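Exo-1,5-alpha-L-arabinofuranobiosidase (Gibberella zeae, PDB 5M1Z) probably hydrolyses alpha-1,5-linked arabinan from a chain end, as an exo-acting arabinofuranobiosidase with a six-bladed beta-propeller fold. Local coordinates at residues V28-P33 against A322-L327; T152-P157 against Y170-D175; Q181-Q186 against G211-A216; D199-A204 against Y225-G230. All coordinates share one frame; numbering follows the deposited sequence.

Six four-stranded antiparallel sheets form a propeller, and the bound lactone 6LW touches all four contacts. Contact 1 joins the first and last blades; its centre lies about 17 to 20 Å from the centres of the other three. Contact 2 is internal to one blade, whereas contacts 3 and 4 bridge that blade to the next. Contacts 2 and 3 have centres about 9 Å apart and share a sheet, where Asp-172 N approaches Lys-182 O at 2.8 Å. Contacts 3 and 4 are nearer still, about 7 Å between centres, with Leu-183 O 2.7 Å from Asp-200 N. Across the pocket, Tyr-323 OH packs 3.3 Å from Met-212 CE, linking contacts 1 and 3.

Contact 1: V28-P33 against A322-L327; sequences VLYARP and AYTRSL. With 6LW ((Z)-L-Arabinonhydroximo-1,4-lactone), chain B.
Leu-29 lays its CD2 methyl against Tyr-323, 3.8 Å from ring atom CD2, while the hydroxyl of that tyrosine reaches toward the lactone 6LW, with 6LW O4 3.2 Å from Tyr-323 OH. At Tyr-30 the backbone N donates to a water that in turn lies beside Tyr-323 O. The Tyr-30 ring takes the Thr-324 methyl over one face, a CH-pi contact with CG2 3.7 Å from the ring centroid. Next, Ala-31 N donates to a second water near Tyr-323 O, so two waters stand between the segments, whose backbones are well apart (Tyr-30 CA to Thr-324 CA 5.9 Å). Segment 28-33 is the innermost strand of the first propeller blade and 322-327 leads into the innermost strand of the last, and here the ring of blades meets itself. Arg-32 does most of the gripping. Its chain bends at chi2 (-73°), bringing the guanidinium beneath Tyr-30, whose CE1 sits over its centre, and end-on against Thr-324: NH2 donates to OG1 at 2.8 Å, in the guanidinium plane and fairly straight (162°), and NH1 to Thr-324 O at 2.9 Å, in the carbonyl plane. NH1 also bonds Ala-31 O, and NE bonds Gln-89, which together fix the rotation of the group. Pro-33 CD packs 3.3 Å from Ser-326 OG, a hydroxyl bonded to Met-340 O.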
# COMPACT_ATOMS: atom_id res chain seq x y z
N VAL A 28 16.34 -1.32 -0.69
CA VAL A 28 15.10 -0.58 -0.77
C VAL A 28 13.99 -1.56 -1.04
O VAL A 28 14.28 -2.69 -1.54
CB VAL A 28 15.11 0.51 -1.83
CG1 VAL A 28 16.09 1.57 -1.47
CG2 VAL A 28 15.42 -0.04 -3.24
N LEU A 29 12.77 -1.15 -0.65
CA LEU A 29 11.55 -1.95 -0.84
C LEU A 29 10.33 -1.09 -0.58
O LEU A 29 10.43 -0.08 0.11
CB LEU A 29 11.56 -3.19 0.08
CG LEU A 29 10.67 -4.37 -0.33
CD1 LEU A 29 11.17 -5.00 -1.62
CD2 LEU A 29 10.56 -5.39 0.80
N TYR A 30 9.19 -1.43 -1.20
CA TYR A 30 7.88 -0.91 -0.72
C TYR A 30 7.71 0.55 -0.99
O TYR A 30 7.62 1.36 -0.08
CB TYR A 30 7.70 -1.22 0.80
CG TYR A 30 6.29 -1.42 1.31
CD1 TYR A 30 5.43 -0.36 1.46
CD2 TYR A 30 5.86 -2.68 1.72
CE1 TYR A 30 4.16 -0.54 1.99
CE2 TYR A 30 4.60 -2.88 2.20
CZ TYR A 30 3.74 -1.82 2.35
OH TYR A 30 2.49 -2.05 2.86
N ALA A 31 7.69 0.89 -2.26
CA ALA A 31 7.56 2.25 -2.66
C ALA A 31 6.11 2.68 -2.59
O ALA A 31 5.21 1.91 -2.86
CB ALA A 31 8.07 2.46 -4.07
N ARG A 32 5.92 3.95 -2.25
CA ARG A 32 4.61 4.55 -2.09
C ARG A 32 4.64 6.03 -2.52
O ARG A 32 5.49 6.80 -2.09
CB ARG A 32 4.10 4.46 -0.68
CG ARG A 32 3.71 3.06 -0.18
CD ARG A 32 2.44 2.62 -0.81
NE ARG A 32 1.94 1.35 -0.32
CZ ARG A 32 2.22 0.16 -0.83
NH1 ARG A 32 3.10 0.05 -1.82
NH2 ARG A 32 1.63 -0.91 -0.34
N PRO A 33 3.68 6.41 -3.37
CA PRO A 33 3.63 7.78 -3.83
C PRO A 33 2.39 8.45 -3.29
O PRO A 33 1.47 7.80 -2.82
CB PRO A 33 3.46 7.59 -5.31
CG PRO A 33 2.48 6.46 -5.39
CD PRO A 33 2.82 5.55 -4.22
N ALA A 322 7.49 -5.60 -9.21
CA ALA A 322 8.02 -5.29 -7.91
C ALA A 322 7.07 -5.70 -6.77
O ALA A 322 5.83 -5.67 -6.91
CB ALA A 322 8.32 -3.81 -7.81
N TYR A 323 7.66 -6.02 -5.63
CA TYR A 323 6.90 -6.30 -4.41
C TYR A 323 6.09 -5.06 -4.06
O TYR A 323 6.63 -3.93 -4.05
CB TYR A 323 7.83 -6.69 -3.31
CG TYR A 323 7.15 -7.05 -2.02
CD1 TYR A 323 6.41 -8.19 -1.93
CD2 TYR A 323 7.24 -6.22 -0.90
CE1 TYR A 323 5.75 -8.53 -0.75
CE2 TYR A 323 6.61 -6.55 0.29
CZ TYR A 323 5.88 -7.73 0.35
OH TYR A 323 5.28 -8.09 1.50
N THR A 324 4.79 -5.25 -3.88
CA THR A 324 3.81 -4.16 -3.56
C THR A 324 4.00 -2.90 -4.42
O THR A 324 3.95 -1.75 -3.99
CB THR A 324 3.75 -3.89 -2.04
OG1 THR A 324 2.57 -3.13 -1.72
CG2 THR A 324 4.96 -3.17 -1.51
N ARG A 325 4.19 -3.15 -5.69
CA ARG A 325 4.25 -2.11 -6.66
C ARG A 325 2.97 -1.27 -6.56
O ARG A 325 1.88 -1.80 -6.42
CB ARG A 325 4.38 -2.75 -8.06
CG ARG A 325 4.80 -1.74 -9.10
CD ARG A 325 4.95 -2.33 -10.51
NE ARG A 325 3.65 -2.82 -11.00
CZ ARG A 325 3.41 -3.26 -12.23
NH1 ARG A 325 4.36 -3.25 -13.15
NH2 ARG A 325 2.21 -3.75 -12.53
N SER A 326 3.11 0.03 -6.54
CA SER A 326 2.01 0.88 -6.19
C SER A 326 1.56 1.73 -7.38
O SER A 326 2.23 1.79 -8.43
CB SER A 326 2.41 1.80 -5.03
OG SER A 326 3.56 2.55 -5.38
N LEU A 327 0.44 2.41 -7.17
CA LEU A 327 -0.23 3.14 -8.26
C LEU A 327 -0.72 4.45 -7.79
O LEU A 327 -1.09 4.59 -6.62
CB LEU A 327 -1.44 2.34 -8.78
CG LEU A 327 -1.21 0.91 -9.28
CD1 LEU A 327 -2.54 0.16 -9.57
CD2 LEU A 327 -0.33 0.96 -10.52
C3 6LW B . 2.84 -10.09 6.00
C2 6LW B . 1.92 -10.30 4.80
C1 6LW B . 2.86 -9.95 3.66
O3 6LW B . 2.63 -11.15 6.93
O4 6LW B . 4.11 -9.41 4.12
O1 6LW B . 3.47 -11.15 1.71
C4 6LW B . 4.25 -10.05 5.38
N1 6LW B . 2.66 -10.21 2.36
O2 6LW B . 0.74 -9.53 4.96
C5 6LW B . 5.32 -9.26 6.09
O5 6LW B . 6.55 -9.52 5.37
O HOH W 1 9.18 -3.01 -3.78
O HOH W 2 6.77 -1.03 -4.23

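Contact 2: T152-P157 against Y170-D175; sequences TPVWEP and YSDQRD. With 6LW ((Z)-L-Arabinonhydroximo-1,4-lactone), chain B; SO4 (sulfate ion), chain D.
Backbone bonds knit Trp-155 to Ser-171 in an antiparallel hydrogen-bonded pair: each N reaches the other's O at 2.9 Å. Val-154 and Asp-172 form the adjacent non-hydrogen-bonded pair, and beyond it Gln-173 N donates to Pro-153 O. Among the polar side chains, Trp-155 NE1 donates to Gln-173 OE1 at 3.0 Å; the acceptor lies in the indole plane, although the amide itself is turned 42° from it, and Arg-209 holds the same oxygen. Ser-171 OG donates to Glu-156 OE1 at 2.8 Å and so positions the carboxylate that also receives 6LW O2, at 2.6 Å from OE1. This is the hairpin of the two inner strands of a propeller blade, whose inner end lines the ligand pocket. The indole supplies one wall of it: 6LW C5 sits over one face of Trp-155 and Pro-153 CB over the opposite face, so the ring is sandwiched. On the side of the sheet carrying Val-154 and Asp-172, Val-154 CG1 packs 4.0 Å from Tyr-170 CE2 and also covers one face of the Arg-174 guanidinium. That group is held in place by a side-on, two-nitrogen salt bridge, with Arg-174 NH2 2.7 Å from Asp-172 OD2 and NE on OD1. Asp-172 OD1 also accepts from Arg-174 N, an Asx turn, and the two donors come from opposite faces of the carboxylate. Tyr-170 OH bonds both Arg-174 NH2 and Gln-186. A sulfate, probably from the crystallisation liquor, takes bonds from Thr-152 N and OG1.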
# COMPACT_ATOMS: atom_id res chain seq x y z
N THR A 152 3.10 -12.76 16.71
CA THR A 152 2.04 -11.82 16.80
C THR A 152 2.31 -10.41 16.17
O THR A 152 1.82 -9.43 16.72
CB THR A 152 1.60 -11.66 18.28
OG1 THR A 152 2.66 -11.08 19.07
CG2 THR A 152 1.19 -13.02 18.85
N PRO A 153 3.05 -10.29 15.03
CA PRO A 153 3.16 -8.90 14.44
C PRO A 153 1.90 -8.30 13.84
O PRO A 153 0.92 -8.98 13.55
CB PRO A 153 4.19 -9.05 13.34
CG PRO A 153 4.07 -10.46 12.95
CD PRO A 153 3.79 -11.25 14.20
N VAL A 154 1.97 -7.00 13.67
CA VAL A 154 1.03 -6.22 12.87
C VAL A 154 1.82 -5.61 11.72
O VAL A 154 3.06 -5.38 11.86
CB VAL A 154 0.29 -5.18 13.72
CG1 VAL A 154 -0.48 -5.87 14.82
CG2 VAL A 154 1.24 -4.18 14.33
N TRP A 155 1.15 -5.42 10.58
CA TRP A 155 1.81 -4.93 9.39
C TRP A 155 0.94 -4.14 8.48
O TRP A 155 -0.27 -4.27 8.50
CB TRP A 155 2.24 -6.06 8.50
CG TRP A 155 2.64 -7.41 9.04
CD1 TRP A 155 1.79 -8.49 9.30
CD2 TRP A 155 3.96 -7.90 9.20
NE1 TRP A 155 2.53 -9.57 9.67
CE2 TRP A 155 3.85 -9.24 9.61
CE3 TRP A 155 5.22 -7.32 9.14
CZ2 TRP A 155 4.98 -10.04 9.88
CZ3 TRP A 155 6.34 -8.11 9.43
CH2 TRP A 155 6.21 -9.45 9.79
N GLU A 156 1.57 -3.38 7.61
CA GLU A 156 0.94 -2.92 6.34
C GLU A 156 -0.25 -2.01 6.50
O GLU A 156 -1.33 -2.29 6.01
CB GLU A 156 0.60 -4.14 5.44
CG GLU A 156 1.87 -4.90 5.04
CD GLU A 156 1.73 -6.42 5.00
OE1 GLU A 156 0.65 -7.00 5.28
OE2 GLU A 156 2.78 -7.04 4.65
N PRO A 157 -0.03 -0.84 7.12
CA PRO A 157 -1.13 0.12 7.24
C PRO A 157 -1.59 0.73 5.91
O PRO A 157 -0.75 1.00 4.99
CB PRO A 157 -0.56 1.21 8.17
CG PRO A 157 0.91 1.11 7.93
CD PRO A 157 1.20 -0.36 7.74
N TYR A 170 -5.10 -2.73 8.40
CA TYR A 170 -3.82 -3.42 8.48
C TYR A 170 -3.96 -4.97 8.63
O TYR A 170 -5.08 -5.50 8.68
CB TYR A 170 -2.98 -2.77 9.60
CG TYR A 170 -3.51 -2.84 11.00
CD1 TYR A 170 -4.42 -1.91 11.47
CD2 TYR A 170 -3.12 -3.85 11.87
CE1 TYR A 170 -4.93 -1.96 12.78
CE2 TYR A 170 -3.59 -3.90 13.19
CZ TYR A 170 -4.50 -2.96 13.62
OH TYR A 170 -4.97 -3.01 14.91
N SER A 171 -2.82 -5.65 8.63
CA SER A 171 -2.73 -7.11 8.80
C SER A 171 -2.31 -7.37 10.24
O SER A 171 -1.48 -6.66 10.78
CB SER A 171 -1.67 -7.72 7.85
OG SER A 171 -1.83 -7.20 6.53
N ASP A 172 -2.84 -8.42 10.82
CA ASP A 172 -2.79 -8.62 12.26
C ASP A 172 -2.55 -10.11 12.49
O ASP A 172 -3.37 -10.94 12.08
CB ASP A 172 -4.12 -8.23 12.81
CG ASP A 172 -4.15 -8.10 14.37
OD1 ASP A 172 -3.19 -8.56 15.02
OD2 ASP A 172 -5.15 -7.47 14.91
N GLN A 173 -1.45 -10.43 13.13
CA GLN A 173 -1.17 -11.80 13.58
C GLN A 173 -1.42 -12.07 15.08
O GLN A 173 -1.14 -13.15 15.58
CB GLN A 173 0.29 -12.20 13.24
CG GLN A 173 0.58 -12.23 11.75
CD GLN A 173 1.90 -12.95 11.35
OE1 GLN A 173 2.58 -12.51 10.41
NE2 GLN A 173 2.27 -14.04 12.05
N ARG A 174 -2.02 -11.14 15.78
CA ARG A 174 -2.23 -11.25 17.22
C ARG A 174 -3.33 -12.22 17.64
O ARG A 174 -3.40 -12.52 18.79
CB ARG A 174 -2.54 -9.89 17.83
CG ARG A 174 -1.41 -8.88 17.64
CD ARG A 174 -1.79 -7.47 18.04
NE ARG A 174 -2.91 -6.97 17.25
CZ ARG A 174 -3.31 -5.71 17.21
NH1 ARG A 174 -2.70 -4.78 17.93
NH2 ARG A 174 -4.36 -5.39 16.46
N ASP A 175 -4.23 -12.66 16.74
CA ASP A 175 -5.24 -13.69 17.08
C ASP A 175 -4.61 -15.02 16.70
O ASP A 175 -5.12 -15.73 15.87
CB ASP A 175 -6.52 -13.39 16.31
CG ASP A 175 -7.76 -14.12 16.83
OD1 ASP A 175 -7.67 -14.93 17.80
OD2 ASP A 175 -8.85 -13.90 16.23
C3 6LW B . 2.84 -10.09 6.00
C2 6LW B . 1.92 -10.30 4.80
C1 6LW B . 2.86 -9.95 3.66
O3 6LW B . 2.63 -11.15 6.93
O4 6LW B . 4.11 -9.41 4.12
O1 6LW B . 3.47 -11.15 1.71
C4 6LW B . 4.25 -10.05 5.38
N1 6LW B . 2.66 -10.21 2.36
O2 6LW B . 0.74 -9.53 4.96
C5 6LW B . 5.32 -9.26 6.09
O5 6LW B . 6.55 -9.52 5.37
S SO4 D . 5.70 -12.82 19.45
O1 SO4 D . 5.65 -12.63 17.97
O2 SO4 D . 6.34 -14.14 19.71
O3 SO4 D . 6.47 -11.69 20.07
O4 SO4 D . 4.35 -12.79 20.08

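Contact 3: Q181-Q186 against G211-A216; sequences QKLVHQ and GMPTVA. With 6LW ((Z)-L-Arabinonhydroximo-1,4-lactone), chain B.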
# COMPACT_ATOMS: atom_id res chain seq x y z
N GLN A 181 -2.91 -15.18 10.16
CA GLN A 181 -3.00 -13.77 9.95
C GLN A 181 -4.45 -13.44 9.55
O GLN A 181 -5.14 -14.27 8.91
CB GLN A 181 -2.04 -13.32 8.86
CG GLN A 181 -1.93 -11.81 8.79
CD GLN A 181 -0.82 -11.36 7.88
OE1 GLN A 181 0.27 -11.06 8.35
NE2 GLN A 181 -1.08 -11.31 6.58
N LYS A 182 -4.92 -12.27 10.01
CA LYS A 182 -6.20 -11.71 9.56
C LYS A 182 -6.08 -10.22 9.22
O LYS A 182 -5.09 -9.58 9.53
CB LYS A 182 -7.32 -11.92 10.56
CG LYS A 182 -7.15 -11.14 11.83
CD LYS A 182 -8.26 -11.45 12.78
CE LYS A 182 -8.01 -10.78 14.11
NZ LYS A 182 -9.12 -11.12 15.04
N LEU A 183 -7.12 -9.69 8.57
CA LEU A 183 -7.18 -8.27 8.20
C LEU A 183 -8.16 -7.54 9.11
O LEU A 183 -9.25 -8.07 9.39
CB LEU A 183 -7.57 -8.18 6.74
CG LEU A 183 -6.51 -8.73 5.81
CD1 LEU A 183 -7.05 -8.84 4.38
CD2 LEU A 183 -5.30 -7.77 5.79
N VAL A 184 -7.72 -6.39 9.62
CA VAL A 184 -8.42 -5.64 10.61
C VAL A 184 -8.34 -4.16 10.36
O VAL A 184 -7.55 -3.69 9.53
CB VAL A 184 -7.90 -5.94 12.04
CG1 VAL A 184 -7.97 -7.41 12.35
CG2 VAL A 184 -6.49 -5.41 12.28
N HIS A 185 -9.15 -3.39 11.07
CA HIS A 185 -8.93 -1.95 11.03
C HIS A 185 -9.25 -1.33 12.34
O HIS A 185 -9.93 -1.97 13.16
CB HIS A 185 -9.75 -1.30 9.93
CG HIS A 185 -11.21 -1.19 10.24
ND1 HIS A 185 -12.15 -2.05 9.73
CD2 HIS A 185 -11.90 -0.29 11.00
CE1 HIS A 185 -13.35 -1.70 10.14
NE2 HIS A 185 -13.23 -0.63 10.91
N GLN A 186 -8.79 -0.10 12.53
CA GLN A 186 -9.24 0.79 13.64
C GLN A 186 -9.58 2.12 13.04
O GLN A 186 -9.12 2.41 11.94
CB GLN A 186 -8.17 0.95 14.70
CG GLN A 186 -7.86 -0.34 15.45
CD GLN A 186 -6.68 -0.23 16.38
OE1 GLN A 186 -5.63 -0.81 16.16
NE2 GLN A 186 -6.85 0.49 17.45
N GLY A 211 -3.69 -10.73 3.55
CA GLY A 211 -2.69 -9.73 3.85
C GLY A 211 -2.76 -8.57 2.90
O GLY A 211 -3.37 -8.67 1.86
N MET A 212 -2.11 -7.48 3.29
CA MET A 212 -1.75 -6.37 2.38
C MET A 212 -2.98 -5.65 1.82
O MET A 212 -3.20 -5.59 0.62
CB MET A 212 -0.78 -6.86 1.27
CG MET A 212 0.29 -7.78 1.89
SD MET A 212 1.76 -8.01 0.95
CE MET A 212 2.53 -6.37 1.01
N PRO A 213 -3.76 -5.06 2.72
CA PRO A 213 -5.01 -4.43 2.29
C PRO A 213 -4.84 -3.07 1.62
O PRO A 213 -4.07 -2.24 2.12
CB PRO A 213 -5.79 -4.28 3.59
CG PRO A 213 -4.71 -4.12 4.64
CD PRO A 213 -3.54 -4.94 4.16
N THR A 214 -5.54 -2.89 0.51
CA THR A 214 -5.72 -1.58 -0.07
C THR A 214 -7.16 -1.41 -0.47
O THR A 214 -7.89 -2.36 -0.66
CB THR A 214 -4.75 -1.25 -1.24
OG1 THR A 214 -5.00 -2.07 -2.38
CG2 THR A 214 -3.29 -1.38 -0.85
N VAL A 215 -7.58 -0.16 -0.57
CA VAL A 215 -8.99 0.16 -0.74
C VAL A 215 -9.16 1.33 -1.71
O VAL A 215 -8.39 2.31 -1.70
CB VAL A 215 -9.72 0.53 0.60
CG1 VAL A 215 -11.24 0.58 0.39
CG2 VAL A 215 -9.44 -0.48 1.71
N ALA A 216 -10.20 1.26 -2.52
CA ALA A 216 -10.50 2.38 -3.36
C ALA A 216 -12.04 2.65 -3.41
O ALA A 216 -12.87 1.74 -3.29
CB ALA A 216 -9.96 2.11 -4.75
C3 6LW B . 2.84 -10.09 6.00
C2 6LW B . 1.92 -10.30 4.80
C1 6LW B . 2.86 -9.95 3.66
O3 6LW B . 2.63 -11.15 6.93
O4 6LW B . 4.11 -9.41 4.12
O1 6LW B . 3.47 -11.15 1.71
C4 6LW B . 4.25 -10.05 5.38
N1 6LW B . 2.66 -10.21 2.36
O2 6LW B . 0.74 -9.53 4.96
C5 6LW B . 5.32 -9.26 6.09
O5 6LW B . 6.55 -9.52 5.37
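Gly-211 meets Gln-181 and Leu-183 with nothing but its backbone: its CA lies 3.5 Å from Gln-181 NE2 and 3.8 Å from Leu-183 CD2. With no side chain at this position, the Gln-181 amide can pass close by on its way to the lactone 6LW. It arrives there on an extended chain whose CG is anti to the backbone N (chi1 -169°), and both ends of the amide are used. Gln-181 OE1 accepts from 6LW O3 at 2.8 Å, while NE2 donates to 6LW O2 at 3.0 Å. The further bond from NE2 to Pro-210 O, a pure acceptor, settles which way round the amide sits. Met-212 starts away from 181-186, with its CG beside the ligand; its backbone N is bonded to Ser-171 OG. Pro-213 then points back, its CD 3.7 Å from the same Leu-183 methyl, CD2, so the one methyl rests against both glycine and proline. The two strands cross at -38°, 7.5 Å apart at their closest, too far for sheet pairing. Such packing of side chains between sheets is how adjacent propeller blades join, here third strand against innermost strand, beside the central pocket.

Contact 4: D199-A204 against Y225-G230; sequences DDTKYA and YVYEYG. With 6LW ((Z)-L-Arabinonhydroximo-1,4-lactone), chain B.
Tyr-203 reaches across to Tyr-229 and Tyr-227, and its ring carries most of this contact. From CB the ring swings beside the backbone N, with CG anti to the carbonyl carbon (chi1 -73°), which lays it flat on Tyr-229. CG lies 3.8 Å from Tyr-229 OH, and CD1 comes closer to that oxygen, at 3.3 Å. On the other flank CD2 rests 3.8 Å from Tyr-229 CE1. Further out, CE1 and CZ both pack on the far half of the partner ring, CE1 at 3.6 Å from Tyr-229 CZ. The result is a face-to-face stack, planes 13° apart and centroids separated by 4.0 Å, with Tyr-229 CZ over the middle of the Tyr-203 ring. At the tip the geometry changes: the Tyr-203 hydroxyl meets Tyr-227 edge to edge, OH to OH at 2.7 Å, a hydrogen bond in which either could donate. Arg-248 bonds both hydroxyls and His-261 that of Tyr-203, which ties the pair to strand 245-250. Thr-201 CG2 makes an off-centre, oblique CH-pi contact with Tyr-227. At the other end a water joins Asp-200 OD2 to Tyr-225 OH; the second carboxylate oxygen of Asp-200 is taken by His-185. Asp-200 and Thr-201 form a classic beta bulge opposite Leu-183, on the outermost strand of one blade; Tyr-225, Tyr-227 and Tyr-229 of strand 223-230, second in the next blade, project across to this strand and the loop after it.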
# COMPACT_ATOMS: atom_id res chain seq x y z
N ASP A 199 -12.56 -6.65 12.78
CA ASP A 199 -12.18 -7.59 11.71
C ASP A 199 -12.72 -7.19 10.33
O ASP A 199 -13.90 -6.78 10.17
CB ASP A 199 -12.67 -8.98 12.06
CG ASP A 199 -11.93 -9.58 13.25
OD1 ASP A 199 -10.80 -9.19 13.55
OD2 ASP A 199 -12.52 -10.45 13.94
N ASP A 200 -11.86 -7.29 9.32
CA ASP A 200 -12.24 -7.01 7.93
C ASP A 200 -12.32 -8.26 7.02
O ASP A 200 -13.09 -8.27 6.06
CB ASP A 200 -11.27 -6.01 7.26
CG ASP A 200 -11.24 -4.63 7.93
OD1 ASP A 200 -12.32 -4.17 8.36
OD2 ASP A 200 -10.11 -4.02 8.02
N THR A 201 -11.49 -9.26 7.30
CA THR A 201 -11.40 -10.44 6.47
C THR A 201 -10.61 -11.43 7.30
O THR A 201 -9.51 -11.14 7.77
CB THR A 201 -10.75 -10.17 5.10
OG1 THR A 201 -11.71 -9.67 4.19
CG2 THR A 201 -10.21 -11.41 4.46
N LYS A 202 -11.21 -12.58 7.53
CA LYS A 202 -10.53 -13.68 8.18
C LYS A 202 -11.09 -15.01 7.68
O LYS A 202 -12.24 -15.08 7.22
CB LYS A 202 -10.69 -13.61 9.67
CG LYS A 202 -12.12 -13.61 10.12
CD LYS A 202 -12.23 -13.26 11.57
CE LYS A 202 -13.70 -13.35 12.01
NZ LYS A 202 -13.73 -13.30 13.49
N TYR A 203 -10.28 -16.04 7.76
CA TYR A 203 -10.65 -17.32 7.18
C TYR A 203 -10.51 -18.39 8.23
O TYR A 203 -9.58 -18.36 9.06
CB TYR A 203 -9.79 -17.63 5.97
CG TYR A 203 -10.16 -16.77 4.80
CD1 TYR A 203 -11.26 -17.09 3.99
CD2 TYR A 203 -9.49 -15.58 4.55
CE1 TYR A 203 -11.64 -16.26 2.96
CE2 TYR A 203 -9.85 -14.74 3.49
CZ TYR A 203 -10.92 -15.09 2.69
OH TYR A 203 -11.32 -14.25 1.70
N ALA A 204 -11.42 -19.34 8.17
CA ALA A 204 -11.48 -20.44 9.15
C ALA A 204 -10.29 -21.40 9.10
O ALA A 204 -9.93 -21.94 10.13
CB ALA A 204 -12.79 -21.24 8.94
N TYR A 225 -12.14 -3.47 -1.82
CA TYR A 225 -11.11 -3.82 -0.83
C TYR A 225 -10.33 -4.96 -1.42
O TYR A 225 -10.92 -6.03 -1.69
CB TYR A 225 -11.80 -4.26 0.45
CG TYR A 225 -10.96 -4.78 1.59
CD1 TYR A 225 -10.38 -3.90 2.50
CD2 TYR A 225 -10.83 -6.13 1.84
CE1 TYR A 225 -9.63 -4.33 3.57
CE2 TYR A 225 -10.11 -6.60 2.94
CZ TYR A 225 -9.51 -5.68 3.80
OH TYR A 225 -8.77 -6.07 4.88
N VAL A 226 -9.03 -4.77 -1.61
CA VAL A 226 -8.19 -5.74 -2.32
C VAL A 226 -7.12 -6.23 -1.36
O VAL A 226 -6.59 -5.45 -0.56
CB VAL A 226 -7.58 -5.10 -3.59
CG1 VAL A 226 -6.66 -6.04 -4.33
CG2 VAL A 226 -8.69 -4.65 -4.54
N TYR A 227 -6.79 -7.53 -1.44
CA TYR A 227 -5.82 -8.15 -0.59
C TYR A 227 -5.24 -9.37 -1.22
O TYR A 227 -5.82 -9.89 -2.17
CB TYR A 227 -6.42 -8.55 0.76
CG TYR A 227 -7.65 -9.42 0.69
CD1 TYR A 227 -8.89 -8.90 0.38
CD2 TYR A 227 -7.58 -10.78 0.99
CE1 TYR A 227 -10.03 -9.71 0.30
CE2 TYR A 227 -8.71 -11.57 0.94
CZ TYR A 227 -9.93 -11.03 0.60
OH TYR A 227 -11.04 -11.82 0.57
N GLU A 228 -4.12 -9.84 -0.68
CA GLU A 228 -3.56 -11.13 -1.08
C GLU A 228 -4.16 -12.16 -0.14
O GLU A 228 -4.23 -11.99 1.09
CB GLU A 228 -2.04 -11.13 -1.06
CG GLU A 228 -1.40 -11.03 0.31
CD GLU A 228 0.10 -11.18 0.24
OE1 GLU A 228 0.69 -11.14 -0.84
OE2 GLU A 228 0.69 -11.39 1.28
N TYR A 229 -4.72 -13.21 -0.71
CA TYR A 229 -5.33 -14.27 0.08
C TYR A 229 -4.33 -15.45 0.20
O TYR A 229 -4.35 -16.40 -0.60
CB TYR A 229 -6.63 -14.67 -0.60
CG TYR A 229 -7.41 -15.80 0.06
CD1 TYR A 229 -6.97 -16.49 1.18
CD2 TYR A 229 -8.67 -16.17 -0.48
CE1 TYR A 229 -7.71 -17.51 1.74
CE2 TYR A 229 -9.39 -17.18 0.05
CZ TYR A 229 -8.92 -17.85 1.16
OH TYR A 229 -9.72 -18.88 1.62
N GLY A 230 -3.44 -15.38 1.19
CA GLY A 230 -2.45 -16.46 1.36
C GLY A 230 -3.20 -17.71 1.79
O GLY A 230 -4.08 -17.64 2.69
C3 6LW B . 2.84 -10.09 6.00
C2 6LW B . 1.92 -10.30 4.80
C1 6LW B . 2.86 -9.95 3.66
O3 6LW B . 2.63 -11.15 6.93
O4 6LW B . 4.11 -9.41 4.12
O1 6LW B . 3.47 -11.15 1.71
C4 6LW B . 4.25 -10.05 5.38
N1 6LW B . 2.66 -10.21 2.36
O2 6LW B . 0.74 -9.53 4.96
C5 6LW B . 5.32 -9.26 6.09
O5 6LW B . 6.55 -9.52 5.37
O HOH W 3 -7.74 -4.54 6.78